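Local structure of putative oxidoreductase with NAD(P)-binding Rossmann-fold domain (Clostridium difficile, 3UUW) at residues Leu23-Lys28 with Asn262-Lys267; Ile277-Ile280 with Lys285-Ile288; Thr78-Ile83 with Val103-Glu108. The protein is a putative dehydrogenase of the Gfo/Idh/MocA type that probably binds NAD(P) in a Rossmann-fold domain, its substrate being unassigned. All coordinates share one frame; numbering follows the deposited sequence. Where two conformers were deposited one is given.

Interaction 1: Leu23-Lys28 with Asn262-Lys267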
loop_
_atom_site.group_PDB
_atom_site.type_symbol
_atom_site.label_atom_id
_atom_site.label_comp_id
_atom_site.label_asym_id
_atom_site.label_seq_id
_atom_site.Cartn_x
_atom_site.Cartn_y
_atom_site.Cartn_z
ATOM N N LEU A 23 25.540 -3.781 20.534
ATOM C CA LEU A 23 26.005 -5.119 20.905
ATOM C C LEU A 23 25.671 -6.159 19.839
ATOM O O LEU A 23 26.554 -6.970 19.482
ATOM C CB LEU A 23 25.499 -5.526 22.303
ATOM C CG LEU A 23 26.293 -4.896 23.453
ATOM C CD1 LEU A 23 25.577 -4.991 24.782
ATOM C CD2 LEU A 23 27.712 -5.513 23.526
ATOM N N PRO A 24 24.441 -6.117 19.273
ATOM C CA PRO A 24 24.156 -7.175 18.292
ATOM C C PRO A 24 25.079 -7.193 17.079
ATOM O O PRO A 24 25.265 -8.243 16.472
ATOM C CB PRO A 24 22.707 -6.896 17.889
ATOM C CG PRO A 24 22.110 -6.254 19.125
ATOM C CD PRO A 24 23.214 -5.341 19.585
ATOM N N ILE A 25 25.655 -6.056 16.727
ATOM C CA ILE A 25 26.597 -6.040 15.596
ATOM C C ILE A 25 28.057 -6.192 16.045
ATOM O O ILE A 25 28.839 -6.954 15.419
ATOM C CB ILE A 25 26.383 -4.815 14.684
ATOM C CG1 ILE A 25 26.312 -3.536 15.490
ATOM C CG2 ILE A 25 25.130 -4.999 13.876
ATOM C CD1 ILE A 25 25.794 -2.304 14.715
ATOM N N LEU A 26 28.431 -5.526 17.137
ATOM C CA LEU A 26 29.823 -5.492 17.544
ATOM C C LEU A 26 30.296 -6.782 18.195
ATOM O O LEU A 26 31.490 -7.043 18.215
ATOM C CB LEU A 26 30.095 -4.292 18.458
ATOM C CG LEU A 26 29.945 -2.925 17.788
ATOM C CD1 LEU A 26 30.079 -1.843 18.843
ATOM C CD2 LEU A 26 30.975 -2.744 16.628
ATOM N N THR A 27 29.362 -7.592 18.700
ATOM C CA THR A 27 29.730 -8.856 19.318
ATOM C C THR A 27 30.122 -9.918 18.303
ATOM O O THR A 27 30.645 -10.963 18.708
ATOM C CB THR A 27 28.647 -9.366 20.281
ATOM O OG1 THR A 27 27.412 -9.468 19.583
ATOM C CG2 THR A 27 28.513 -8.409 21.481
ATOM N N LYS A 28 29.833 -9.668 17.010
ATOM C CA LYS A 28 30.379 -10.455 15.894
ATOM C C LYS A 28 31.611 -9.629 15.506
ATOM O O LYS A 28 31.578 -8.740 14.631
ATOM C CB LYS A 28 29.383 -10.594 14.754
ATOM C CG LYS A 28 29.882 -11.463 13.632
ATOM C CD LYS A 28 28.877 -11.529 12.514
ATOM C CE LYS A 28 29.359 -12.440 11.437
ATOM N NZ LYS A 28 29.485 -13.828 11.919
ATOM N N ASN A 262 19.300 -7.239 8.205
ATOM C CA ASN A 262 18.989 -7.077 9.618
ATOM C C ASN A 262 18.617 -5.627 9.940
ATOM O O ASN A 262 18.919 -4.706 9.174
ATOM C CB ASN A 262 20.120 -7.624 10.479
ATOM C CG ASN A 262 21.331 -6.708 10.556
ATOM O OD1 ASN A 262 21.255 -5.647 11.149
ATOM N ND2 ASN A 262 22.485 -7.149 9.990
ATOM N N ILE A 263 17.896 -5.421 11.036
ATOM C CA ILE A 263 17.385 -4.085 11.308
ATOM C C ILE A 263 18.481 -3.046 11.584
ATOM O O ILE A 263 18.275 -1.845 11.343
ATOM C CB ILE A 263 16.285 -4.072 12.410
ATOM C CG1 ILE A 263 16.871 -4.377 13.778
ATOM C CG2 ILE A 263 15.084 -5.031 12.039
ATOM C CD1 ILE A 263 15.860 -4.146 14.889
ATOM N N LEU A 264 19.654 -3.479 12.053
ATOM C CA LEU A 264 20.717 -2.517 12.357
ATOM C C LEU A 264 21.403 -2.070 11.069
ATOM O O LEU A 264 21.887 -0.938 10.962
ATOM C CB LEU A 264 21.702 -3.100 13.355
ATOM C CG LEU A 264 21.017 -3.493 14.671
ATOM C CD1 LEU A 264 22.051 -4.042 15.672
ATOM C CD2 LEU A 264 20.254 -2.291 15.272
ATOM N N LYS A 265 21.421 -2.969 10.101
ATOM C CA LYS A 265 21.877 -2.624 8.770
ATOM C C LYS A 265 20.878 -1.640 8.170
ATOM O O LYS A 265 21.261 -0.614 7.574
ATOM C CB LYS A 265 21.983 -3.885 7.912
ATOM C CG LYS A 265 22.414 -3.627 6.465
ATOM C CD LYS A 265 23.862 -3.165 6.339
ATOM C CE LYS A 265 24.284 -3.085 4.893
ATOM N NZ LYS A 265 25.737 -2.711 4.766
ATOM N N GLN A 266 19.584 -1.933 8.315
ATOM C CA GLN A 266 18.547 -1.039 7.787
ATOM C C GLN A 266 18.668 0.366 8.326
ATOM O O GLN A 266 18.533 1.311 7.574
ATOM C CB GLN A 266 17.142 -1.522 8.138
ATOM C CG GLN A 266 16.720 -2.849 7.556
ATOM C CD GLN A 266 15.394 -3.316 8.147
ATOM O OE1 GLN A 266 14.654 -2.535 8.723
ATOM N NE2 GLN A 266 15.141 -4.631 8.087
ATOM N N LYS A 267 18.896 0.499 9.633
ATOM C CA LYS A 267 18.850 1.811 10.279
ATOM C C LYS A 267 20.156 2.573 10.176
ATOM O O LYS A 267 20.196 3.761 10.493
ATOM C CB LYS A 267 18.455 1.662 11.728
ATOM C CG LYS A 267 17.060 1.059 11.941
ATOM C CD LYS A 267 16.871 0.741 13.398
ATOM C CE LYS A 267 15.659 -0.126 13.706
ATOM N NZ LYS A 267 14.380 0.443 13.156
#
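Apolar packing between Leu-264 and the pair Pro-24 and Ile-25 makes the whole contact, with no hydrogen bond passing between the segments. Most of it falls to one methyl. Leu-264 CD1 lies 3.7 Å from Pro-24 CB and also 3.7 Å from Ile-25 CG2, so it is seated between two neighbouring residues of helix 16-26. The leucine crosses the proline ring at about a right angle and runs at a slant to the isoleucine. Ile-25 CG1 stands between its backbone N and carbonyl carbon (chi1 49°), which leaves the CG2 branch beside the backbone N as the part that meets Leu-264. That branch also comes within 4.0 Å of Leu-264 CB. Around this cluster, Ile-25 reaches Phe-269 and Ser-273 of helix 269-281, and Leu-264 packs against Trp-260 of the second subunit.

The polar bonds stay within each segment. Asn-262 is the N-cap of helix 263-267: its OD1 accepts from Lys-265 N at 2.9 Å, with an N-H...O angle of 153°, the donor standing well above the amide plane. A weaker bond joins the same OD1 to Leu-264 N at 2.8 Å. Because the cap grips the first turn that carries Leu-264, it probably helps to fix the backbone from which that side chain leaves. In the other segment Leu-23 O is held twice by Thr-27, through OG1 at 2.6 Å and through the backbone N at 3.0 Å, which closes the 23-27 turn that carries Pro-24 and Ile-25.

The arrangement is an N-capped short helix set against the far end of the first helix of a Rossmann fold, at whose start lies a GxGxxA-like pattern (Gly-13, Gly-15, Ala-18), consistent with a dinucleotide-binding domain.

Interaction 2: Ile277-Ile280 with Lys285-Ile288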
loop_
_atom_site.group_PDB
_atom_site.type_symbol
_atom_site.label_atom_id
_atom_site.label_comp_id
_atom_site.label_asym_id
_atom_site.label_seq_id
_atom_site.Cartn_x
_atom_site.Cartn_y
_atom_site.Cartn_z
ATOM N N ILE A 277 35.399 2.031 12.752
ATOM C CA ILE A 277 36.556 1.145 12.834
ATOM C C ILE A 277 37.449 1.260 11.597
ATOM O O ILE A 277 38.667 1.325 11.720
ATOM C CB ILE A 277 36.101 -0.306 13.022
ATOM C CG1 ILE A 277 35.330 -0.477 14.327
ATOM C CG2 ILE A 277 37.274 -1.291 12.959
ATOM C CD1 ILE A 277 36.171 -0.262 15.598
ATOM N N ASP A 278 36.842 1.273 10.420
ATOM C CA ASP A 278 37.608 1.369 9.157
ATOM C C ASP A 278 38.466 2.614 9.118
ATOM O O ASP A 278 39.599 2.579 8.651
ATOM C CB ASP A 278 36.675 1.358 7.937
ATOM C CG ASP A 278 36.098 -0.022 7.633
ATOM O OD1 ASP A 278 36.631 -1.028 8.127
ATOM O OD2 ASP A 278 35.110 -0.089 6.873
ATOM N N CYS A 279 37.935 3.718 9.617
ATOM C CA CYS A 279 38.672 4.981 9.623
ATOM C C CYS A 279 39.901 4.916 10.526
ATOM O O CYS A 279 40.958 5.491 10.197
ATOM C CB CYS A 279 37.763 6.144 10.002
ATOM S SG CYS A 279 36.590 6.588 8.699
ATOM N N ILE A 280 39.772 4.217 11.649
ATOM C CA ILE A 280 40.911 3.983 12.513
ATOM C C ILE A 280 41.947 3.148 11.751
ATOM O O ILE A 280 43.141 3.466 11.742
ATOM C CB ILE A 280 40.496 3.275 13.807
ATOM C CG1 ILE A 280 39.672 4.242 14.673
ATOM C CG2 ILE A 280 41.737 2.803 14.583
ATOM C CD1 ILE A 280 38.856 3.586 15.814
ATOM N N LYS A 285 39.842 10.491 9.053
ATOM C CA LYS A 285 38.736 11.020 9.830
ATOM C C LYS A 285 37.373 10.686 9.186
ATOM O O LYS A 285 37.198 10.883 7.999
ATOM C CB LYS A 285 38.869 12.538 9.898
ATOM C CG LYS A 285 40.098 13.050 10.584
ATOM C CD LYS A 285 40.061 14.583 10.623
ATOM C CE LYS A 285 41.246 15.162 11.382
ATOM N NZ LYS A 285 41.101 16.646 11.550
ATOM N N PRO A 286 36.383 10.213 9.980
ATOM C CA PRO A 286 35.028 10.007 9.396
ATOM C C PRO A 286 34.401 11.341 9.003
ATOM O O PRO A 286 34.819 12.341 9.545
ATOM C CB PRO A 286 34.234 9.319 10.518
ATOM C CG PRO A 286 35.095 9.326 11.729
ATOM C CD PRO A 286 36.492 9.765 11.376
ATOM N N ALA A 287 33.403 11.379 8.091
ATOM C CA ALA A 287 32.837 12.691 7.667
ATOM C C ALA A 287 32.151 13.380 8.836
ATOM O O ALA A 287 32.180 14.626 8.938
ATOM C CB ALA A 287 31.886 12.567 6.464
ATOM N N ILE A 288 31.587 12.571 9.746
ATOM C CA ILE A 288 31.070 13.108 11.003
ATOM C C ILE A 288 32.270 13.409 11.910
ATOM O O ILE A 288 32.696 12.573 12.713
ATOM C CB ILE A 288 30.074 12.182 11.708
ATOM C CG1 ILE A 288 28.900 11.818 10.770
ATOM C CG2 ILE A 288 29.479 12.889 12.962
ATOM C CD1 ILE A 288 27.988 10.684 11.291
#
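The carbonyl oxygen of Pro-286, the residue whose ring receives Cys-279, takes a hydrogen bond from Asn-289 ND2, and this polar bond lies just beside the contact. The bond links the proline to a residue three places further on and probably helps to set the course of the loop. Between the two segments themselves no hydrogen bond is made, and the contact rests on van der Waals packing of the cysteine sulfur.

Cys-279 SG sits over one face of the Pro-286 ring. The evidence is the near equality of its distances: 3.8 Å to Pro-286 CA, 3.9 Å to Pro-286 N, 4.0 Å to Pro-286 CB and 4.2 Å to Pro-286 CD. A sulfur at the rim of the ring would be clearly closer to one side than to the other. The Cys-279 sulfur is turned opposite its carbonyl carbon (chi1 -72°), and CB follows it in, standing 4.1 Å from Pro-286 CD. The backbone of Lys-285 joins in as well, its C atom 4.2 Å from Cys-279 SG, whereas the lysine's own CB points away from the helix. Cys-279 and Pro-286 are both buried.

The proline also touches Met-121 of strand 120-122, Asn-119 and, on helix 269-281, His-275. Ile-277 and Ile-280, on the same turn of helix as the cysteine, reach Cys-69 of strand 69-72 instead. Ile-288 continues the line of contacts by touching Met-121 and Ile-272.

Such a return of the chain, in which a loop that is extended at Lys-285 and Pro-286 folds back on the last turns of the helix it has just left, here lays helix 269-281 and its outgoing loop against the parallel sheet of the Rossmann fold.

Interaction 3: Thr78-Ile83 with Val103-Glu108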
loop_
_atom_site.group_PDB
_atom_site.type_symbol
_atom_site.label_atom_id
_atom_site.label_comp_id
_atom_site.label_asym_id
_atom_site.label_seq_id
_atom_site.Cartn_x
_atom_site.Cartn_y
_atom_site.Cartn_z
ATOM N N THR A 78 26.696 12.533 31.107
ATOM C CA THR A 78 27.998 11.991 31.487
ATOM C C THR A 78 29.010 12.054 30.343
ATOM O O THR A 78 30.189 11.782 30.539
ATOM C CB THR A 78 27.882 10.511 31.948
ATOM O OG1 THR A 78 27.465 9.688 30.852
ATOM C CG2 THR A 78 26.892 10.377 33.085
ATOM N N HIS A 79 28.563 12.398 29.144
ATOM C CA HIS A 79 29.497 12.394 27.999
ATOM C C HIS A 79 30.734 13.259 28.209
ATOM O O HIS A 79 31.852 12.812 27.956
ATOM C CB HIS A 79 28.800 12.887 26.738
ATOM C CG HIS A 79 27.806 11.930 26.164
ATOM N ND1 HIS A 79 27.167 12.175 24.968
ATOM C CD2 HIS A 79 27.351 10.727 26.592
ATOM C CE1 HIS A 79 26.336 11.182 24.701
ATOM N NE2 HIS A 79 26.430 10.288 25.669
ATOM N N TYR A 80 30.538 14.503 28.607
ATOM C CA TYR A 80 31.635 15.472 28.716
ATOM C C TYR A 80 32.775 14.977 29.597
ATOM O O TYR A 80 33.916 14.938 29.162
ATOM C CB TYR A 80 31.101 16.832 29.166
ATOM C CG TYR A 80 32.143 17.910 29.417
ATOM C CD1 TYR A 80 32.944 18.403 28.383
ATOM C CD2 TYR A 80 32.303 18.459 30.681
ATOM C CE1 TYR A 80 33.871 19.390 28.605
ATOM C CE2 TYR A 80 33.231 19.438 30.918
ATOM C CZ TYR A 80 34.013 19.908 29.883
ATOM O OH TYR A 80 34.921 20.885 30.145
ATOM N N GLU A 81 32.469 14.557 30.820
ATOM C CA GLU A 81 33.510 14.075 31.710
ATOM C C GLU A 81 34.126 12.758 31.257
ATOM O O GLU A 81 35.331 12.579 31.383
ATOM C CB GLU A 81 33.021 13.956 33.158
ATOM C CG GLU A 81 32.698 15.307 33.802
ATOM C CD GLU A 81 33.884 16.293 33.857
ATOM O OE1 GLU A 81 35.056 15.869 33.687
ATOM O OE2 GLU A 81 33.640 17.505 34.098
ATOM N N ILE A 82 33.320 11.835 30.748
ATOM C CA ILE A 82 33.870 10.563 30.306
ATOM C C ILE A 82 34.770 10.746 29.085
ATOM O O ILE A 82 35.862 10.204 29.040
ATOM C CB ILE A 82 32.785 9.499 30.015
ATOM C CG1 ILE A 82 32.019 9.133 31.291
ATOM C CG2 ILE A 82 33.427 8.260 29.388
ATOM C CD1 ILE A 82 30.832 8.182 31.049
ATOM N N ILE A 83 34.322 11.518 28.095
ATOM C CA ILE A 83 35.111 11.676 26.873
ATOM C C ILE A 83 36.446 12.382 27.143
ATOM O O ILE A 83 37.438 12.061 26.514
ATOM C CB ILE A 83 34.312 12.384 25.764
ATOM C CG1 ILE A 83 33.081 11.548 25.401
ATOM C CG2 ILE A 83 35.203 12.604 24.511
ATOM C CD1 ILE A 83 32.088 12.235 24.417
ATOM N N VAL A 103 26.845 22.646 23.291
ATOM C CA VAL A 103 27.738 22.758 22.132
ATOM C C VAL A 103 29.144 23.214 22.571
ATOM O O VAL A 103 30.142 22.726 22.069
ATOM C CB VAL A 103 27.168 23.715 21.096
ATOM C CG1 VAL A 103 28.207 24.018 20.018
ATOM C CG2 VAL A 103 25.891 23.119 20.477
ATOM N N SER A 104 29.193 24.140 23.529
ATOM C CA SER A 104 30.469 24.650 24.029
ATOM C C SER A 104 31.339 23.500 24.547
ATOM O O SER A 104 32.521 23.403 24.213
ATOM C CB SER A 104 30.212 25.682 25.123
ATOM O OG SER A 104 31.377 26.403 25.390
ATOM N N GLN A 105 30.744 22.612 25.346
ATOM C CA GLN A 105 31.459 21.420 25.810
ATOM C C GLN A 105 31.911 20.574 24.627
ATOM O O GLN A 105 33.045 20.092 24.595
ATOM C CB GLN A 105 30.568 20.586 26.721
ATOM C CG GLN A 105 30.394 21.192 28.096
ATOM C CD GLN A 105 29.346 20.486 28.899
ATOM O OE1 GLN A 105 28.667 19.585 28.409
ATOM N NE2 GLN A 105 29.187 20.908 30.136
ATOM N N GLY A 106 31.019 20.366 23.657
ATOM C CA GLY A 106 31.383 19.648 22.452
ATOM C C GLY A 106 32.589 20.241 21.714
ATOM O O GLY A 106 33.492 19.515 21.287
ATOM N N GLU A 107 32.620 21.570 21.586
ATOM C CA GLU A 107 33.736 22.242 20.915
ATOM C C GLU A 107 35.068 21.980 21.627
ATOM O O GLU A 107 36.099 21.807 20.976
ATOM C CB GLU A 107 33.462 23.736 20.815
ATOM C CG GLU A 107 32.345 24.079 19.816
ATOM C CD GLU A 107 31.911 25.553 19.854
ATOM O OE1 GLU A 107 31.920 26.153 20.932
ATOM O OE2 GLU A 107 31.529 26.102 18.803
ATOM N N GLU A 108 35.031 21.922 22.949
ATOM C CA GLU A 108 36.220 21.663 23.744
ATOM C C GLU A 108 36.725 20.239 23.508
ATOM O O GLU A 108 37.923 20.015 23.337
ATOM C CB GLU A 108 35.946 21.877 25.230
ATOM C CG GLU A 108 37.185 21.683 26.104
ATOM C CD GLU A 108 36.883 21.637 27.580
ATOM O OE1 GLU A 108 35.785 22.071 27.991
ATOM O OE2 GLU A 108 37.771 21.183 28.344
#
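Tyr-80 and Gln-105 come together through their first torsions: the tyrosine ring is swung opposite its backbone N (chi1 176°) and thus out from helix 79-88, while Gln-105 CG lies opposite its own carbonyl carbon and the rest of the chain runs straight on. The glutamine is thereby laid across one face of the ring. Its CG stands 3.9 Å from the ring centroid, almost on the ring normal, a CH-pi contact, and CB approaches Tyr-80 CD1 at 3.6 Å. Beyond CG the amide stacks on the ring with planes only 6° apart, Gln-105 CD lying 3.8 Å from Tyr-80 CG and OE1 3.8 Å from Tyr-80 CB. The amide is therefore displaced toward the CG end of the ring, where it joins CB, while Gln-105 CG occupies the middle.

Glu-108, one helical turn further on, approaches at the ring edge. Tyr-80 OH donates to Glu-108 OE1 at 2.6 Å, on the syn side, 28° out of the plane of a carboxylate that is itself turned steeply against the ring. Face and hydroxyl are thus held by two residues of one helix, which limits how the ring can turn. Lys-84 NZ makes a further, weak bond to the hydroxyl.

The contact lies at the surface, between the crossover helices that follow strands 69-72 and 92-95 of the parallel sheet. Inward of it, His-79 and Ile-83 rest on Val-95 of strand 92-95; on helix 103-116, Val-103 packs on helix 295-305 and Glu-107 forms a salt bridge with Arg-298.

Overall arrangement
Following the chain from the N terminus, interaction 1 opens first, at residues 23-28. Before it closes, interaction 3 opens at 78-83 and closes at 103-108, a short loop lying wholly within the long one and joining consecutive helices of the Rossmann fold across strand 92-95. Interaction 1 closes only at 262-267, after the chain has passed through the eight-stranded mixed sheet, and so sets the chain leaving that sheet against the first helix of the Rossmann fold. Interaction 2 then forms a small loop of its own, 277-280 to 285-288, in series with both others. None touch: centres of interactions 1 and 2 lie 18 Å apart, although helices 263-267 and 269-281 connect them directly along the chain.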